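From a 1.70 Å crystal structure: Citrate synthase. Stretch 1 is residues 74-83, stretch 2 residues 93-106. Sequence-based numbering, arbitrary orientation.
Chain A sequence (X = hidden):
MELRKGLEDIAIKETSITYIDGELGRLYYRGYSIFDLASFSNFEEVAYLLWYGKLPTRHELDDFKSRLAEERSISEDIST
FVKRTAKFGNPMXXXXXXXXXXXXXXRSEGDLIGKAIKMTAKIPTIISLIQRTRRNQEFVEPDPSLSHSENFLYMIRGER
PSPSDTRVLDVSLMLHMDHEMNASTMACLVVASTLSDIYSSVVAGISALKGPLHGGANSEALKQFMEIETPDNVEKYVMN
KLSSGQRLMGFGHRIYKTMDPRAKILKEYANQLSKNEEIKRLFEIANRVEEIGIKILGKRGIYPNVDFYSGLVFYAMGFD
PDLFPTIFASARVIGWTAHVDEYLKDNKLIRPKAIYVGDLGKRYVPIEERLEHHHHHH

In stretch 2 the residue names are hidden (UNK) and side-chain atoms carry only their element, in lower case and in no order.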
ATOM      1  N   ILE A  74       3.283  -1.520 -22.720  1.00 13.49           N
ATOM      2  CA  ILE A  74       3.971  -2.005 -21.539  1.00 14.45           C
ATOM      3  C   ILE A  74       5.346  -2.563 -21.924  1.00 14.76           C
ATOM      4  O   ILE A  74       5.552  -3.078 -23.043  1.00 13.78           O
ATOM      5  CB  ILE A  74       3.102  -3.023 -20.788  1.00 15.02           C
ATOM      6  CG1 ILE A  74       2.674  -4.185 -21.686  1.00 14.07           C
ATOM      7  CG2 ILE A  74       1.905  -2.330 -20.157  1.00 15.55           C
ATOM      8  CD1 ILE A  74       1.894  -5.288 -20.957  1.00 15.84           C
ATOM      9  N   SER A  75       6.230  -2.561 -20.939  1.00 15.14           N
ATOM     10  CA  SER A  75       7.604  -3.037 -21.142  1.00 15.85           C
ATOM     11  C   SER A  75       7.631  -4.527 -21.409  1.00 17.90           C
ATOM     12  O   SER A  75       6.721  -5.276 -21.057  1.00 15.65           O
ATOM     13  CB  SER A  75       8.486  -2.685 -19.979  1.00 15.88           C
ATOM     14  OG  SER A  75       8.112  -3.391 -18.795  1.00 15.87           O
ATOM     15  N   GLU A  76       8.723  -4.958 -22.060  1.00 20.67           N
ATOM     16  CA  GLU A  76       8.915  -6.386 -22.279  1.00 21.81           C
ATOM     17  C   GLU A  76       8.939  -7.171 -20.952  1.00 19.65           C
ATOM     18  O   GLU A  76       8.368  -8.300 -20.888  1.00 18.92           O
ATOM     19  CB  GLU A  76      10.211  -6.614 -23.079  1.00 27.19           C
ATOM     20  CG  GLU A  76       9.960  -6.546 -24.563  1.00 37.56           C
ATOM     21  CD  GLU A  76       9.244  -7.756 -25.141  1.00 45.95           C
ATOM     22  OE1 GLU A  76       9.354  -8.852 -24.542  1.00 61.52           O
ATOM     23  OE2 GLU A  76       8.600  -7.609 -26.201  1.00 59.90           O
ATOM     24  N   ASP A  77       9.583  -6.614 -19.919  1.00 18.91           N
ATOM     25  CA  ASP A  77       9.692  -7.243 -18.619  1.00 22.53           C
ATOM     26  C   ASP A  77       8.283  -7.497 -18.066  1.00 18.83           C
ATOM     27  O   ASP A  77       7.965  -8.570 -17.499  1.00 18.33           O
ATOM     28  CB  ASP A  77      10.507  -6.398 -17.652  1.00 25.17           C
ATOM     29  CG  ASP A  77      12.000  -6.655 -17.776  1.00 32.89           C
ATOM     30  OD1 ASP A  77      12.406  -7.325 -18.772  1.00 34.94           O
ATOM     31  OD2 ASP A  77      12.736  -6.186 -16.883  1.00 42.67           O
ATOM     32  N   ILE A  78       7.411  -6.494 -18.245  1.00 16.57           N
ATOM     33  CA  ILE A  78       6.057  -6.558 -17.651  1.00 15.09           C
ATOM     34  C   ILE A  78       5.223  -7.542 -18.462  1.00 15.39           C
ATOM     35  O   ILE A  78       4.583  -8.366 -17.880  1.00 13.86           O
ATOM     36  CB  ILE A  78       5.407  -5.170 -17.496  1.00 14.70           C
ATOM     37  CG1 ILE A  78       6.065  -4.448 -16.314  1.00 15.45           C
ATOM     38  CG2 ILE A  78       3.906  -5.256 -17.315  1.00 14.90           C
ATOM     39  CD1 ILE A  78       5.682  -3.002 -16.169  1.00 17.12           C
ATOM     40  N   SER A  79       5.295  -7.451 -19.797  1.00 16.39           N
ATOM     41  CA  SER A  79       4.495  -8.325 -20.597  1.00 15.78           C
ATOM     42  C   SER A  79       4.932  -9.770 -20.388  1.00 16.23           C
ATOM     43  O   SER A  79       4.060 -10.631 -20.352  1.00 15.61           O
ATOM     44  CB  SER A  79       4.429  -7.969 -22.066  1.00 18.30           C
ATOM     45  OG  SER A  79       5.718  -7.944 -22.656  1.00 19.99           O
ATOM     46  N   THR A  80       6.248 -10.036 -20.332  1.00 16.05           N
ATOM     47  CA  THR A  80       6.713 -11.405 -20.080  1.00 16.80           C
ATOM     48  C   THR A  80       6.201 -11.918 -18.724  1.00 15.24           C
ATOM     49  O   THR A  80       5.746 -13.056 -18.632  1.00 15.39           O
ATOM     50  CB  THR A  80       8.231 -11.575 -20.225  1.00 18.64           C
ATOM     51  OG1 THR A  80       8.475 -11.313 -21.608  1.00 19.53           O
ATOM     52  CG2 THR A  80       8.695 -12.963 -19.838  1.00 20.04           C
ATOM     53  N   PHE A  81       6.283 -11.083 -17.685  1.00 13.72           N
ATOM     54  CA  PHE A  81       5.783 -11.426 -16.379  1.00 14.90           C
ATOM     55  C   PHE A  81       4.298 -11.812 -16.406  1.00 13.86           C
ATOM     56  O   PHE A  81       3.841 -12.821 -15.793  1.00 14.79           O
ATOM     57  CB  PHE A  81       6.049 -10.306 -15.369  1.00 15.45           C
ATOM     58  CG  PHE A  81       5.614 -10.717 -13.977  1.00 18.18           C
ATOM     59  CD1 PHE A  81       6.444 -11.467 -13.162  1.00 19.65           C
ATOM     60  CD2 PHE A  81       4.347 -10.387 -13.500  1.00 20.53           C
ATOM     61  CE1 PHE A  81       6.036 -11.852 -11.892  1.00 22.25           C
ATOM     62  CE2 PHE A  81       3.932 -10.800 -12.229  1.00 20.17           C
ATOM     63  CZ  PHE A  81       4.776 -11.533 -11.434  1.00 22.25           C
ATOM     64  N   VAL A  82       3.491 -11.003 -17.109  1.00 13.10           N
ATOM     65  CA  VAL A  82       2.079 -11.318 -17.193  1.00 13.92           C
ATOM     66  C   VAL A  82       1.852 -12.664 -17.889  1.00 13.51           C
ATOM     67  O   VAL A  82       1.026 -13.436 -17.490  1.00 14.79           O
ATOM     68  CB  VAL A  82       1.309 -10.197 -17.897  1.00 13.70           C
ATOM     69  CG1 VAL A  82      -0.136 -10.584 -18.119  1.00 15.38           C
ATOM     70  CG2 VAL A  82       1.416  -8.906 -17.103  1.00 14.87           C
ATOM     71  N   LYS A  83       2.523 -12.909 -19.012  1.00 14.38           N
ATOM     72  CA  LYS A  83       2.348 -14.177 -19.705  1.00 15.67           C
ATOM     73  C   LYS A  83       2.675 -15.377 -18.801  1.00 15.58           C
ATOM     74  O   LYS A  83       2.044 -16.458 -18.890  1.00 19.50           O
ATOM     75  CB  LYS A  83       3.207 -14.166 -20.979  1.00 17.13           C
ATOM     76  CG  LYS A  83       2.677 -13.246 -22.054  1.00 18.83           C
ATOM     77  CD  LYS A  83       3.641 -13.197 -23.273  1.00 23.14           C
ATOM     78  CE  LYS A  83       3.753 -11.829 -23.899  1.00 24.38           C
ATOM     79  NZ  LYS A  83       4.644 -11.849 -25.096  1.00 23.60           N
ATOM     80  N   UNK A  93      -2.895  -9.788  -7.598  1.00 11.75           N
ATOM     81  CA  UNK A  93      -1.485  -9.963  -7.319  1.00 12.65           C
ATOM     82  C   UNK A  93      -0.655  -9.616  -8.546  1.00 11.34           C
ATOM     83  O   UNK A  93       0.398  -9.034  -8.422  1.00 12.28           O
ATOM     84  o   UNK A  93      -2.362 -10.878  -4.873  1.00 17.74           O
ATOM     85  c   UNK A  93      -1.759 -11.763  -5.517  1.00 17.14           C
ATOM     86  c   UNK A  93      -1.128 -11.384  -6.864  1.00 13.53           C
ATOM     87  o   UNK A  93      -1.678 -12.975  -5.122  1.00 18.29           O
ATOM     88  N   UNK A  94      -1.129  -9.997  -9.745  1.00 11.74           N
ATOM     89  CA  UNK A  94      -0.414  -9.687 -10.945  1.00 11.11           C
ATOM     90  C   UNK A  94      -0.393  -8.166 -11.132  1.00 11.65           C
ATOM     91  O   UNK A  94       0.607  -7.601 -11.408  1.00 11.19           O
ATOM     92  c   UNK A  94      -0.377  -9.905 -13.437  1.00 12.60           C
ATOM     93  c   UNK A  94      -1.033 -10.399 -12.157  1.00 12.00           C
ATOM     94  c   UNK A  94      -1.668 -12.689 -13.095  1.00 13.35           C
ATOM     95  c   UNK A  94      -0.903 -11.917 -12.024  1.00 12.47           C
ATOM     96  N   UNK A  95      -1.547  -7.524 -10.948  1.00 11.94           N
ATOM     97  CA  UNK A  95      -1.617  -6.087 -11.149  1.00 12.64           C
ATOM     98  C   UNK A  95      -0.766  -5.353 -10.096  1.00 12.18           C
ATOM     99  O   UNK A  95      -0.049  -4.412 -10.455  1.00 13.04           O
ATOM    100  c   UNK A  95      -2.965  -3.926 -12.854  1.00 15.29           C
ATOM    101  c   UNK A  95      -4.688  -3.675 -11.040  1.00 14.80           C
ATOM    102  c   UNK A  95      -3.279  -4.158 -11.394  1.00 13.84           C
ATOM    103  c   UNK A  95      -3.075  -5.636 -11.038  1.00 12.86           C
ATOM    104  N   UNK A  96      -0.809  -5.826  -8.829  1.00 12.59           N
ATOM    105  CA  UNK A  96       0.027  -5.240  -7.741  1.00 12.35           C
ATOM    106  C   UNK A  96       1.491  -5.280  -8.202  1.00 12.66           C
ATOM    107  O   UNK A  96       2.254  -4.283  -8.124  1.00 11.72           O
ATOM    108  c   UNK A  96       0.483  -5.433  -5.195  1.00 13.72           C
ATOM    109  n   UNK A  96       1.168  -9.999  -4.265  1.00 13.88           N
ATOM    110  c   UNK A  96      -0.206  -5.991  -6.435  1.00 12.62           C
ATOM    111  n   UNK A  96      -0.639  -9.016  -3.252  1.00 18.98           N
ATOM    112  c   UNK A  96       0.301  -6.434  -4.061  1.00 14.39           C
ATOM    113  c   UNK A  96       0.479  -8.906  -3.957  1.00 15.94           C
ATOM    114  n   UNK A  96       0.943  -7.725  -4.278  1.00 14.08           N
ATOM    115  N   UNK A  97       1.925  -6.454  -8.672  1.00 11.70           N
ATOM    116  CA  UNK A  97       3.329  -6.676  -9.025  1.00 12.81           C
ATOM    117  C   UNK A  97       3.749  -5.858 -10.258  1.00 14.12           C
ATOM    118  O   UNK A  97       4.827  -5.202 -10.266  1.00 13.49           O
ATOM    119  c   UNK A  97       3.640  -8.154  -9.246  1.00 13.50           C
ATOM    120  c   UNK A  97       5.130  -8.321  -9.468  1.00 15.42           C
ATOM    121  o   UNK A  97       3.157  -8.895  -8.124  1.00 14.25           O
ATOM    122  N   UNK A  98       2.875  -5.770 -11.277  1.00 13.57           N
ATOM    123  CA  UNK A  98       3.232  -5.041 -12.505  1.00 13.59           C
ATOM    124  C   UNK A  98       3.229  -3.522 -12.310  1.00 13.43           C
ATOM    125  O   UNK A  98       4.072  -2.867 -12.880  1.00 13.02           O
ATOM    126  c   UNK A  98       2.386  -5.484 -13.714  1.00 14.45           C
ATOM    127  c   UNK A  98       2.591  -6.943 -14.048  1.00 17.49           C
ATOM    128  o   UNK A  98       1.014  -5.291 -13.391  1.00 17.39           O
ATOM    129  N   UNK A  99       2.313  -2.940 -11.522  1.00 12.83           N
ATOM    130  CA  UNK A  99       2.392  -1.536 -11.200  1.00 13.64           C
ATOM    131  C   UNK A  99       3.640  -1.244 -10.366  1.00 13.22           C
ATOM    132  O   UNK A  99       4.272  -0.201 -10.548  1.00 13.97           O
ATOM    133  c   UNK A  99       1.083  -1.021 -10.556  1.00 15.24           C
ATOM    134  c   UNK A  99      -0.100  -1.239 -11.494  1.00 16.00           C
ATOM    135  c   UNK A  99       1.177   0.449 -10.137  1.00 15.59           C
ATOM    136  N   UNK A 100       4.028  -2.174  -9.486  1.00 13.92           N
ATOM    137  CA  UNK A 100       5.289  -2.050  -8.743  1.00 12.66           C
ATOM    138  C   UNK A 100       6.478  -2.000  -9.710  1.00 11.78           C
ATOM    139  O   UNK A 100       7.369  -1.159  -9.578  1.00 13.37           O
ATOM    140  c   UNK A 100       5.413  -3.144  -7.720  1.00 13.36           C
ATOM    141  o   UNK A 100       6.594  -2.959  -6.910  1.00 12.93           O
ATOM    142  N   UNK A 101       6.460  -2.878 -10.714  1.00 12.53           N
ATOM    143  CA  UNK A 101       7.508  -2.907 -11.745  1.00 13.98           C
ATOM    144  C   UNK A 101       7.502  -1.628 -12.575  1.00 13.93           C
ATOM    145  O   UNK A 101       8.552  -1.084 -12.870  1.00 15.63           O
ATOM    146  c   UNK A 101       8.301  -6.792 -14.330  1.00 17.36           C
ATOM    147  c   UNK A 101       7.377  -4.112 -12.671  1.00 13.95           C
ATOM    148  c   UNK A 101       7.597  -5.389 -11.992  1.00 14.77           C
ATOM    149  s   UNK A 101       7.095  -6.841 -13.006  1.00 18.30           S
ATOM    150  N   UNK A 102       6.325  -1.126 -12.920  1.00 15.60           N
ATOM    151  CA  UNK A 102       6.201   0.098 -13.658  1.00 15.30           C
ATOM    152  C   UNK A 102       6.905   1.258 -12.932  1.00 15.02           C
ATOM    153  O   UNK A 102       7.620   2.070 -13.558  1.00 15.75           O
ATOM    154  c   UNK A 102       4.272   0.929 -15.100  1.00 20.78           C
ATOM    155  s   UNK A 102       2.468   1.246 -14.860  1.00 21.12           S
ATOM    156  c   UNK A 102       4.699   0.395 -13.819  1.00 17.04           C
ATOM    157  c   UNK A 102       1.790  -0.330 -15.347  1.00 18.81           C
ATOM    158  N   UNK A 103       6.684   1.363 -11.612  1.00 13.94           N
ATOM    159  CA  UNK A 103       7.271   2.362 -10.743  1.00 14.49           C
ATOM    160  C   UNK A 103       8.806   2.223 -10.706  1.00 14.61           C
ATOM    161  O   UNK A 103       9.526   3.197 -10.782  1.00 15.45           O
ATOM    162  N   UNK A 104       9.290   0.987 -10.560  1.00 15.17           N
ATOM    163  CA  UNK A 104      10.693   0.667 -10.513  1.00 16.30           C
ATOM    164  C   UNK A 104      11.354   1.102 -11.816  1.00 16.05           C
ATOM    165  O   UNK A 104      12.424   1.686 -11.790  1.00 18.14           O
ATOM    166  c   UNK A 104      12.245  -1.431 -10.412  1.00 20.59           C
ATOM    167  c   UNK A 104      13.211  -0.802  -9.461  1.00 22.56           C
ATOM    168  c   UNK A 104      12.194  -2.930 -10.145  1.00 21.87           C
ATOM    169  c   UNK A 104      10.836  -0.839 -10.298  1.00 17.16           C
ATOM    170  N   UNK A 105      10.640   0.909 -12.931  1.00 15.75           N
ATOM    171  CA  UNK A 105      11.174   1.169 -14.261  1.00 17.34           C
ATOM    172  C   UNK A 105      11.132   2.674 -14.601  1.00 20.63           C
ATOM    173  O   UNK A 105      11.818   3.067 -15.530  1.00 21.94           O
ATOM    174  c   UNK A 105      10.450   0.297 -15.311  1.00 17.91           C
ATOM    175  o   UNK A 105       9.067  -1.810 -16.765  1.00 25.97           O
ATOM    176  c   UNK A 105      10.768  -1.187 -15.213  1.00 20.51           C
ATOM    177  c   UNK A 105       9.853  -2.215 -15.906  1.00 25.51           C
ATOM    178  o   UNK A 105       9.926  -3.459 -15.570  1.00 25.80           O
ATOM    179  N   UNK A 106      10.337   3.505 -13.904  1.00 19.02           N
ATOM    180  CA  UNK A 106      10.200   4.891 -14.235  1.00 21.06           C
ATOM    181  C   UNK A 106      11.122   5.734 -13.350  1.00 25.73           C
ATOM    182  O   UNK A 106      10.773   6.115 -12.252  1.00 24.72           O
ATOM    183  c   UNK A 106       8.498   6.775 -14.578  1.00 20.56           C
ATOM    184  c   UNK A 106       8.735   5.338 -14.174  1.00 19.32           C
ATOM    185  o   UNK A 106       7.301   7.219 -14.565  1.00 18.26           O
ATOM    186  o   UNK A 106       9.507   7.458 -14.871  1.00 21.94           O
TER

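Position 93 carries two carbons, the second bearing two oxygens, and touches nothing on stretch 1: a short carboxylate, D93. Position 94 has four carbons forked at the first, one arm two carbons long; a methyl lies 4.2 Å from V82 CG2. This is I94, and the methyl is its CG2. Position 95 has four carbons forked at the second and points away from stretch 1: L95. Position 96 runs through three carbons and a nitrogen to a carbon holding two more nitrogens, out of reach of stretch 1. It is R96, whose NH1 makes a salt bridge to D93 OD1 at 3.0 Å.

Position 97 has a carbon carrying one oxygen and one carbon; that methyl is 3.8 Å from F81 CZ. It is T97, whose OG1 donates to D93 O at 2.8 Å. Position 98 has the same three-atom fork, its methyl 3.8 Å from V82 CG2 and 3.9 Å from F81 CD2. It is T98.

Position 99, three carbons forked at the first and directed away, is V99. Position 100, one carbon and one oxygen, makes no contact with stretch 1: S100. Position 101 is an unbranched chain of two carbons, sulfur and carbon, with its last carbon 3.6 Å from D77 O and its sulfur near the F81 ring. That is M101, its SD 4.7 Å from the F81 ring centroid in an oblique approach. Position 102 repeats those elements, its CB 4.2 Å from I78 CD1: M102. Position 103 has no side chain, hence G103. Position 104, four carbons forked at the second and out of reach, is L104.

Position 105 has three carbons, the third carrying two oxygens, one of them 2.7 Å from S75 OG. It is E105. Position 106, two carbons ending in two oxygens, lies beyond reach: D106.

The contact pairs two nearly antiparallel helices, 166° between directions, their axes 10.1 Å apart at closest approach. I78 is the knob, seated among T98, M101, M102 and E105, while F81 and V82 extend the apolar packing along the next turn. At one end, S75 OG serves twice: it accepts from I78 N at 3.2 Å, capping its helix, and donates to E105 OE1 at 2.7 Å. The cap thereby ties the helix start to its neighbour, although D77 OD2 and E105 OE2 stand 4.1 Å apart. The rule to read: methyls and one thioether, that of M101, pack around I78 and F81, with one polar clasp, S75 to E105, at the start of the first helix.

Stretch 2 (93-106) DILRTTVSMMGLED
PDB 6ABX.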